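Local coordinates for aminopeptidase C (Lactobacillus rhamnosus, PDB 4K7C), which is a papain-like cysteine peptidase that probably trims residues from the free amino ends of peptides, at residues 137-141 with 442-446; 70-74 with 364-368; 319-323 with 358-362. All blocks are in the same frame, centred on the assembly; numbering follows the deposited sequence. Where two conformers were deposited one is given.

Contact 1 of 3, residues 137-141 with 442-446; sequences QDGGQ and MGALA
Leu445 and Ala446, the last two residues of the chain, lie along the glycine-rich loop 137-141 in a backbone-to-backbone contact just ahead of helix 142-152. Gly140 makes both main-chain bonds: its N donates to the terminal oxygen Ala446 OXT at 2.9 Å, nearly straight at 168°, and its O takes the Ala446 N-H at 3.1 Å on a lone pair. The approach depends on glycine, since a CB on Gly139 would sit tightly against the carbonyl carbon of Leu445 and the terminal carboxylate carbon of Ala446. Leu445 turns toward the loop and crosses the Gln137 chain obliquely, its CD1 against the CG and amide end, 3.5 Å from Gln137 NE2; CD1 also reaches Gly139 O at 3.4 Å. Water 1 accepts from Leu445 N and, weakly, from Gln137 NE2. Replacing Gln137 by alanine would probably uncover Leu445 CD1 on that side and cost the water one of its donors. Gln141 extends past Leu445 CD2, but its placing, and with it a bond from NE2 to Met442 O, is doubtful. Lys107 holds the loop through the carbonyls of Gln137 and Gly139. Gly140 probably corresponds to the glycine that pairs with substrate backbone in papain-like enzymes, and the tail appears to occupy that place. Gripped by the Gly140 N-H, the terminal carboxylate probably sets a negative charge in the cleft, where a substrate's amino end could meet it.

Contact 2 of 3, residues 70-74 with 364-368; sequences CWMFA and HAMVL
Helix 70-74 runs almost parallel to strand 364-368, 16° apart in direction and 6.6 Å between axes at closest approach, with Trp71 and Ala365 facing each other. The close spacing is consistent with the small side chains between them, chiefly Ala365 and Ala74. Ala365 CB sits against the helix backbone, 3.5 Å from Trp71 CA, while the Trp71 indole leads away and gives its NE1 to Asp138 O. One turn on from Cys70, Ala74 CB packs against Val367 CG2 at 3.8 Å, and Val367 CG2 also lies 3.3 Å from Ala74 O. Val367 brings that methyl to the helix by setting CG1 anti to its backbone N (chi1 175°), which leaves CG2 beside the N. At the start of the helix the CB of Cys70 is directed to the strand, and its sulfur lies by Ala365 N and the His364 imidazole; the exact sulfur position, and so the bond it would accept from Ala365 N, is doubtful. His364 NE2 is bonded to Asn385 OD1, and Trp387 meets the imidazole ring. The set is consistent with the catalytic triad of papain-like peptidases, with Cys70 on the helix, His364 on the strand and Asn385 in the loop after strand 377-384. Around this junction, helix 96-117 packs against Trp71 and Met72, Trp316 of strand 315-319 touches both Ala74 and Ala365, and strand 364-374 is paired antiparallel with strands 315-319 and 377-384.

Contact 3 of 3, residues 319-323 with 358-362; sequences SDVGQ and GESLM
Gln323 and Glu359 meet with their flat ends turned steeply, the amide and carboxylate planes 78° apart. Gln323 NE2 donates to Glu359 OE2 at 3.1 Å along an almost straight line (173°); the bond lies in the amide plane but comes down on the carboxylate from above its plane. A bend at chi2 folds the glutamine back so that its amide can do this. Water 2 bridges the pair, donating to Gln323 OE1 and Glu359 OE2. Deeper in, Asp320 presents OD2 to Ser360, whose OG donates to the anti lone pair of that oxygen at a short 2.5 Å. Asp320 CG stands anti to its own N (chi1 -171°), which carries the carboxylate across to the loop 358-362. The same OD2 also takes weak bonds from Leu361 N at 3.5 Å and, within its own type I turn, from Gln323 NE2. Nearer strand 364-374 the contact passes to the backbone, where Met362 CA sends a C-H toward Ser319 O. Ser360 OG is also bonded to Tyr409 OH, and Glu359 OE1 forms a salt bridge with Arg181 of the second subunit. Chemically, the short bond from Ser360 and a weak one from Leu361 N hold the buried Asp320 carboxylate to the loop, with a weak internal bond from Gln323, whereas the more open Glu359 also joins this site to the subunit interface.

In the fold
From the N terminus the chain first supplies 70-74, at the start of helix 70-87, and then the loop 137-141. Far along it come 319-323 and 358-362, which meet in contact 3 and close a loop of 34 residues that includes helices 339-343 and 351-356. Two residues later 364-368 returns to the helix and closes contact 2; the tail 442-446 finally closes contact 1. Contacts 1 and 2 therefore cross, and contact 3 falls within the spans of both. Contacts 1 and 2, joined by Trp71 and Asp138, tie helical to strand-rich parts and probably flank the cleft; contact 3 links loops within the strand-rich part, meeting contact 2 through Ser319 N and His364 O.

Contact 1 of 3, residues 137-141 with 442-446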
loop_
_atom_site.group_PDB
_atom_site.type_symbol
_atom_site.label_atom_id
_atom_site.label_comp_id
_atom_site.label_asym_id
_atom_site.label_seq_id
_atom_site.Cartn_x
_atom_site.Cartn_y
_atom_site.Cartn_z
ATOM N N GLN A 137 -33.339 9.990 7.544
ATOM C CA GLN A 137 -32.064 9.323 7.694
ATOM C C GLN A 137 -32.112 7.986 6.992
ATOM O O GLN A 137 -33.156 7.549 6.522
ATOM C CB GLN A 137 -31.757 9.159 9.187
ATOM C CG GLN A 137 -32.776 8.344 9.979
ATOM C CD GLN A 137 -32.474 8.294 11.477
ATOM O OE1 GLN A 137 -31.513 7.705 11.868
ATOM N NE2 GLN A 137 -33.330 8.906 12.303
ATOM N N ASP A 138 -30.978 7.320 6.939
ATOM C CA ASP A 138 -30.886 5.980 6.311
ATOM C C ASP A 138 -31.626 4.887 7.020
ATOM O O ASP A 138 -32.121 3.999 6.351
ATOM C CB ASP A 138 -29.433 5.518 6.100
ATOM C CG ASP A 138 -28.683 6.298 5.015
ATOM O OD1 ASP A 138 -29.181 7.253 4.363
ATOM O OD2 ASP A 138 -27.462 6.007 4.826
ATOM N N GLY A 139 -31.656 4.905 8.368
ATOM C CA GLY A 139 -32.204 3.828 9.115
ATOM C C GLY A 139 -33.720 3.648 9.108
ATOM O O GLY A 139 -34.499 4.581 8.794
ATOM N N GLY A 140 -34.111 2.515 9.686
ATOM C CA GLY A 140 -35.521 2.214 9.819
ATOM C C GLY A 140 -35.833 1.044 10.731
ATOM O O GLY A 140 -35.026 0.630 11.587
ATOM N N GLN A 141 -37.068 0.558 10.619
ATOM C CA GLN A 141 -37.532 -0.582 11.367
ATOM C C GLN A 141 -38.290 -1.523 10.408
ATOM O O GLN A 141 -38.674 -1.119 9.289
ATOM C CB GLN A 141 -38.422 -0.081 12.542
ATOM C CG GLN A 141 -37.784 1.001 13.390
ATOM C CD GLN A 141 -38.383 1.158 14.785
ATOM O OE1 GLN A 141 -39.187 0.342 15.230
ATOM N NE2 GLN A 141 -37.968 2.185 15.487
HETATM N N MSE A 442 -37.299 2.970 21.555
HETATM C CA MSE A 442 -37.762 2.013 20.539
HETATM C C MSE A 442 -38.214 2.659 19.239
HETATM O O MSE A 442 -38.721 1.959 18.336
HETATM C CB MSE A 442 -38.959 1.275 21.180
HETATM C CG MSE A 442 -38.559 0.293 22.306
HETATM SE SE MSE A 442 -37.311 -1.111 21.966
HETATM C CE MSE A 442 -35.823 -0.398 23.031
ATOM N N GLY A 443 -38.193 3.986 19.214
ATOM C CA GLY A 443 -38.305 4.797 17.984
ATOM C C GLY A 443 -36.984 4.910 17.215
ATOM O O GLY A 443 -36.926 5.569 16.124
ATOM N N ALA A 444 -35.915 4.341 17.817
ATOM C CA ALA A 444 -34.584 4.297 17.196
ATOM C C ALA A 444 -34.764 3.584 15.854
ATOM O O ALA A 444 -35.542 2.598 15.699
ATOM C CB ALA A 444 -33.560 3.553 18.042
ATOM N N LEU A 445 -34.099 4.194 14.888
ATOM C CA LEU A 445 -34.042 3.690 13.553
ATOM C C LEU A 445 -32.606 3.158 13.381
ATOM O O LEU A 445 -31.576 3.861 13.634
ATOM C CB LEU A 445 -34.298 4.818 12.551
ATOM C CG LEU A 445 -35.597 5.616 12.563
ATOM C CD1 LEU A 445 -35.724 6.486 11.310
ATOM C CD2 LEU A 445 -36.802 4.709 12.674
ATOM N N ALA A 446 -32.550 1.927 12.920
ATOM C CA ALA A 446 -31.301 1.229 12.725
ATOM C C ALA A 446 -30.969 1.099 11.267
ATOM O O ALA A 446 -29.848 0.946 10.759
ATOM C CB ALA A 446 -31.510 -0.155 13.270
ATOM O OXT ALA A 446 -31.894 0.907 10.503
HETATM O O HOH W 1 -33.010 7.229 15.265
#

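Contact 2 of 3, residues 70-74 with 364-368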
loop_
_atom_site.group_PDB
_atom_site.type_symbol
_atom_site.label_atom_id
_atom_site.label_comp_id
_atom_site.label_asym_id
_atom_site.label_seq_id
_atom_site.Cartn_x
_atom_site.Cartn_y
_atom_site.Cartn_z
ATOM N N CYS A 70 -28.672 -0.892 7.333
ATOM C CA CYS A 70 -28.623 -2.251 7.914
ATOM C C CYS A 70 -30.013 -2.912 7.906
ATOM O O CYS A 70 -30.148 -4.009 7.405
ATOM C CB CYS A 70 -28.042 -2.196 9.314
ATOM S SG CYS A 70 -29.133 -1.257 10.342
ATOM N N TRP A 71 -31.043 -2.160 8.307
ATOM C CA TRP A 71 -32.428 -2.675 8.418
ATOM C C TRP A 71 -32.930 -3.268 7.100
ATOM O O TRP A 71 -33.530 -4.310 7.094
ATOM C CB TRP A 71 -33.359 -1.586 8.902
ATOM C CG TRP A 71 -33.502 -0.362 7.988
ATOM C CD1 TRP A 71 -32.522 0.532 7.600
ATOM C CD2 TRP A 71 -34.717 0.110 7.396
ATOM N NE1 TRP A 71 -33.046 1.487 6.792
ATOM C CE2 TRP A 71 -34.401 1.289 6.691
ATOM C CE3 TRP A 71 -36.025 -0.342 7.401
ATOM C CZ2 TRP A 71 -35.364 2.022 6.015
ATOM C CZ3 TRP A 71 -36.996 0.415 6.740
ATOM C CH2 TRP A 71 -36.665 1.558 6.074
HETATM N N MSE A 72 -32.584 -2.608 5.994
HETATM C CA MSE A 72 -32.932 -3.071 4.644
HETATM C C MSE A 72 -32.148 -4.291 4.213
HETATM O O MSE A 72 -32.679 -5.250 3.716
HETATM C CB MSE A 72 -32.671 -1.999 3.582
HETATM C CG MSE A 72 -33.255 -0.681 3.828
HETATM SE SE MSE A 72 -32.705 0.453 2.315
HETATM C CE MSE A 72 -33.710 1.850 3.184
ATOM N N PHE A 73 -30.838 -4.247 4.433
ATOM C CA PHE A 73 -29.959 -5.370 4.133
ATOM C C PHE A 73 -30.413 -6.594 4.890
ATOM O O PHE A 73 -30.522 -7.694 4.297
ATOM C CB PHE A 73 -28.460 -5.043 4.421
ATOM C CG PHE A 73 -27.797 -4.314 3.278
ATOM C CD1 PHE A 73 -26.882 -4.969 2.459
ATOM C CD2 PHE A 73 -28.094 -3.032 3.017
ATOM C CE1 PHE A 73 -26.292 -4.334 1.402
ATOM C CE2 PHE A 73 -27.515 -2.352 1.951
ATOM C CZ PHE A 73 -26.642 -3.030 1.111
ATOM N N ALA A 74 -30.722 -6.405 6.177
ATOM C CA ALA A 74 -31.146 -7.528 7.000
ATOM C C ALA A 74 -32.505 -8.098 6.563
ATOM O O ALA A 74 -32.678 -9.308 6.410
ATOM C CB ALA A 74 -31.171 -7.150 8.447
ATOM N N HIS A 364 -28.501 -1.126 15.164
ATOM C CA HIS A 364 -28.105 -1.951 13.999
ATOM C C HIS A 364 -29.044 -3.172 13.889
ATOM O O HIS A 364 -29.443 -3.790 14.862
ATOM C CB HIS A 364 -26.628 -2.372 14.152
ATOM C CG HIS A 364 -26.029 -3.025 12.933
ATOM N ND1 HIS A 364 -26.179 -2.508 11.657
ATOM C CD2 HIS A 364 -25.257 -4.137 12.797
ATOM C CE1 HIS A 364 -25.546 -3.292 10.785
ATOM N NE2 HIS A 364 -24.974 -4.279 11.456
ATOM N N ALA A 365 -29.393 -3.523 12.668
ATOM C CA ALA A 365 -30.262 -4.677 12.374
ATOM C C ALA A 365 -29.336 -5.705 11.708
ATOM O O ALA A 365 -28.541 -5.352 10.790
ATOM C CB ALA A 365 -31.379 -4.288 11.358
HETATM N N MSE A 366 -29.507 -6.944 12.105
HETATM C CA MSE A 366 -28.800 -8.086 11.534
HETATM C C MSE A 366 -29.807 -9.234 11.489
HETATM O O MSE A 366 -30.986 -9.054 11.724
HETATM C CB MSE A 366 -27.470 -8.396 12.278
HETATM C CG MSE A 366 -26.521 -7.188 12.234
HETATM SE SE MSE A 366 -24.860 -7.538 13.259
HETATM C CE MSE A 366 -25.601 -7.470 15.071
ATOM N N VAL A 367 -29.310 -10.447 11.209
ATOM C CA VAL A 367 -30.107 -11.623 11.055
ATOM C C VAL A 367 -29.469 -12.788 11.869
ATOM O O VAL A 367 -28.277 -13.068 11.747
ATOM C CB VAL A 367 -30.263 -11.989 9.529
ATOM C CG1 VAL A 367 -31.015 -13.323 9.368
ATOM C CG2 VAL A 367 -30.893 -10.902 8.744
ATOM N N LEU A 368 -30.292 -13.420 12.698
ATOM C CA LEU A 368 -29.950 -14.714 13.308
ATOM C C LEU A 368 -30.111 -15.827 12.309
ATOM O O LEU A 368 -31.199 -15.975 11.713
ATOM C CB LEU A 368 -30.839 -15.017 14.547
ATOM C CG LEU A 368 -30.881 -13.805 15.504
ATOM C CD1 LEU A 368 -31.956 -14.034 16.516
ATOM C CD2 LEU A 368 -29.565 -13.604 16.292
#

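Contact 3 of 3, residues 319-323 with 358-362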
loop_
_atom_site.group_PDB
_atom_site.type_symbol
_atom_site.label_atom_id
_atom_site.label_comp_id
_atom_site.label_asym_id
_atom_site.label_seq_id
_atom_site.Cartn_x
_atom_site.Cartn_y
_atom_site.Cartn_z
ATOM N N SER A 319 -30.362 -4.660 17.588
ATOM C CA SER A 319 -29.465 -4.689 18.761
ATOM C C SER A 319 -28.607 -3.412 18.849
ATOM O O SER A 319 -28.551 -2.576 17.918
ATOM C CB SER A 319 -28.536 -5.919 18.732
ATOM O OG SER A 319 -27.616 -5.891 17.665
ATOM N N ASP A 320 -27.895 -3.283 19.963
ATOM C CA ASP A 320 -26.908 -2.187 20.095
ATOM C C ASP A 320 -25.547 -2.799 19.846
ATOM O O ASP A 320 -24.876 -3.223 20.771
ATOM C CB ASP A 320 -27.019 -1.582 21.484
ATOM C CG ASP A 320 -26.231 -0.332 21.688
ATOM O OD1 ASP A 320 -25.388 0.004 20.869
ATOM O OD2 ASP A 320 -26.485 0.366 22.725
ATOM N N VAL A 321 -25.114 -2.821 18.574
ATOM C CA VAL A 321 -23.979 -3.617 18.185
ATOM C C VAL A 321 -22.658 -3.052 18.737
ATOM O O VAL A 321 -21.726 -3.813 18.898
ATOM C CB VAL A 321 -23.907 -3.689 16.654
ATOM C CG1 VAL A 321 -23.465 -2.343 16.022
ATOM C CG2 VAL A 321 -23.073 -4.855 16.203
ATOM N N GLY A 322 -22.644 -1.757 19.041
ATOM C CA GLY A 322 -21.465 -1.077 19.627
ATOM C C GLY A 322 -21.187 -1.409 21.065
ATOM O O GLY A 322 -20.125 -1.137 21.521
ATOM N N GLN A 323 -22.137 -2.049 21.739
ATOM C CA GLN A 323 -21.933 -2.508 23.141
ATOM C C GLN A 323 -21.128 -3.781 23.181
ATOM O O GLN A 323 -21.454 -4.757 22.479
ATOM C CB GLN A 323 -23.255 -2.760 23.798
ATOM C CG GLN A 323 -24.078 -1.503 23.960
ATOM C CD GLN A 323 -23.607 -0.559 25.093
ATOM O OE1 GLN A 323 -22.772 -0.916 25.934
ATOM N NE2 GLN A 323 -24.185 0.602 25.137
ATOM N N GLY A 358 -30.360 6.499 28.492
ATOM C CA GLY A 358 -29.712 6.947 27.235
ATOM C C GLY A 358 -28.399 6.277 26.854
ATOM O O GLY A 358 -27.701 6.685 25.904
ATOM N N GLU A 359 -28.073 5.234 27.585
ATOM C CA GLU A 359 -26.851 4.491 27.383
ATOM C C GLU A 359 -26.976 3.511 26.194
ATOM O O GLU A 359 -26.003 3.286 25.526
ATOM C CB GLU A 359 -26.497 3.747 28.661
ATOM C CG GLU A 359 -25.301 2.752 28.567
ATOM C CD GLU A 359 -24.021 3.311 27.915
ATOM O OE1 GLU A 359 -23.778 4.508 27.983
ATOM O OE2 GLU A 359 -23.256 2.472 27.399
ATOM N N SER A 360 -28.174 2.933 25.953
ATOM C CA SER A 360 -28.317 1.900 24.931
ATOM C C SER A 360 -29.656 1.987 24.277
ATOM O O SER A 360 -30.608 2.394 24.907
ATOM C CB SER A 360 -28.127 0.507 25.516
ATOM O OG SER A 360 -27.952 -0.535 24.561
ATOM N N LEU A 361 -29.741 1.515 23.046
ATOM C CA LEU A 361 -30.991 1.463 22.245
ATOM C C LEU A 361 -30.611 0.682 20.968
ATOM O O LEU A 361 -29.435 0.281 20.817
ATOM C CB LEU A 361 -31.613 2.817 21.976
ATOM C CG LEU A 361 -30.737 4.007 21.600
ATOM C CD1 LEU A 361 -30.014 3.720 20.329
ATOM C CD2 LEU A 361 -31.540 5.264 21.407
HETATM N N MSE A 362 -31.575 0.293 20.115
HETATM C CA MSE A 362 -31.205 -0.395 18.843
HETATM C C MSE A 362 -30.504 0.572 17.936
HETATM O O MSE A 362 -30.975 1.670 17.727
HETATM C CB MSE A 362 -32.381 -1.021 18.028
HETATM C CG MSE A 362 -31.975 -1.323 16.562
HETATM SE SE MSE A 362 -33.530 -2.079 15.573
HETATM C CE MSE A 362 -32.871 -2.827 13.940
HETATM O O HOH W 2 -23.319 -0.247 28.549
#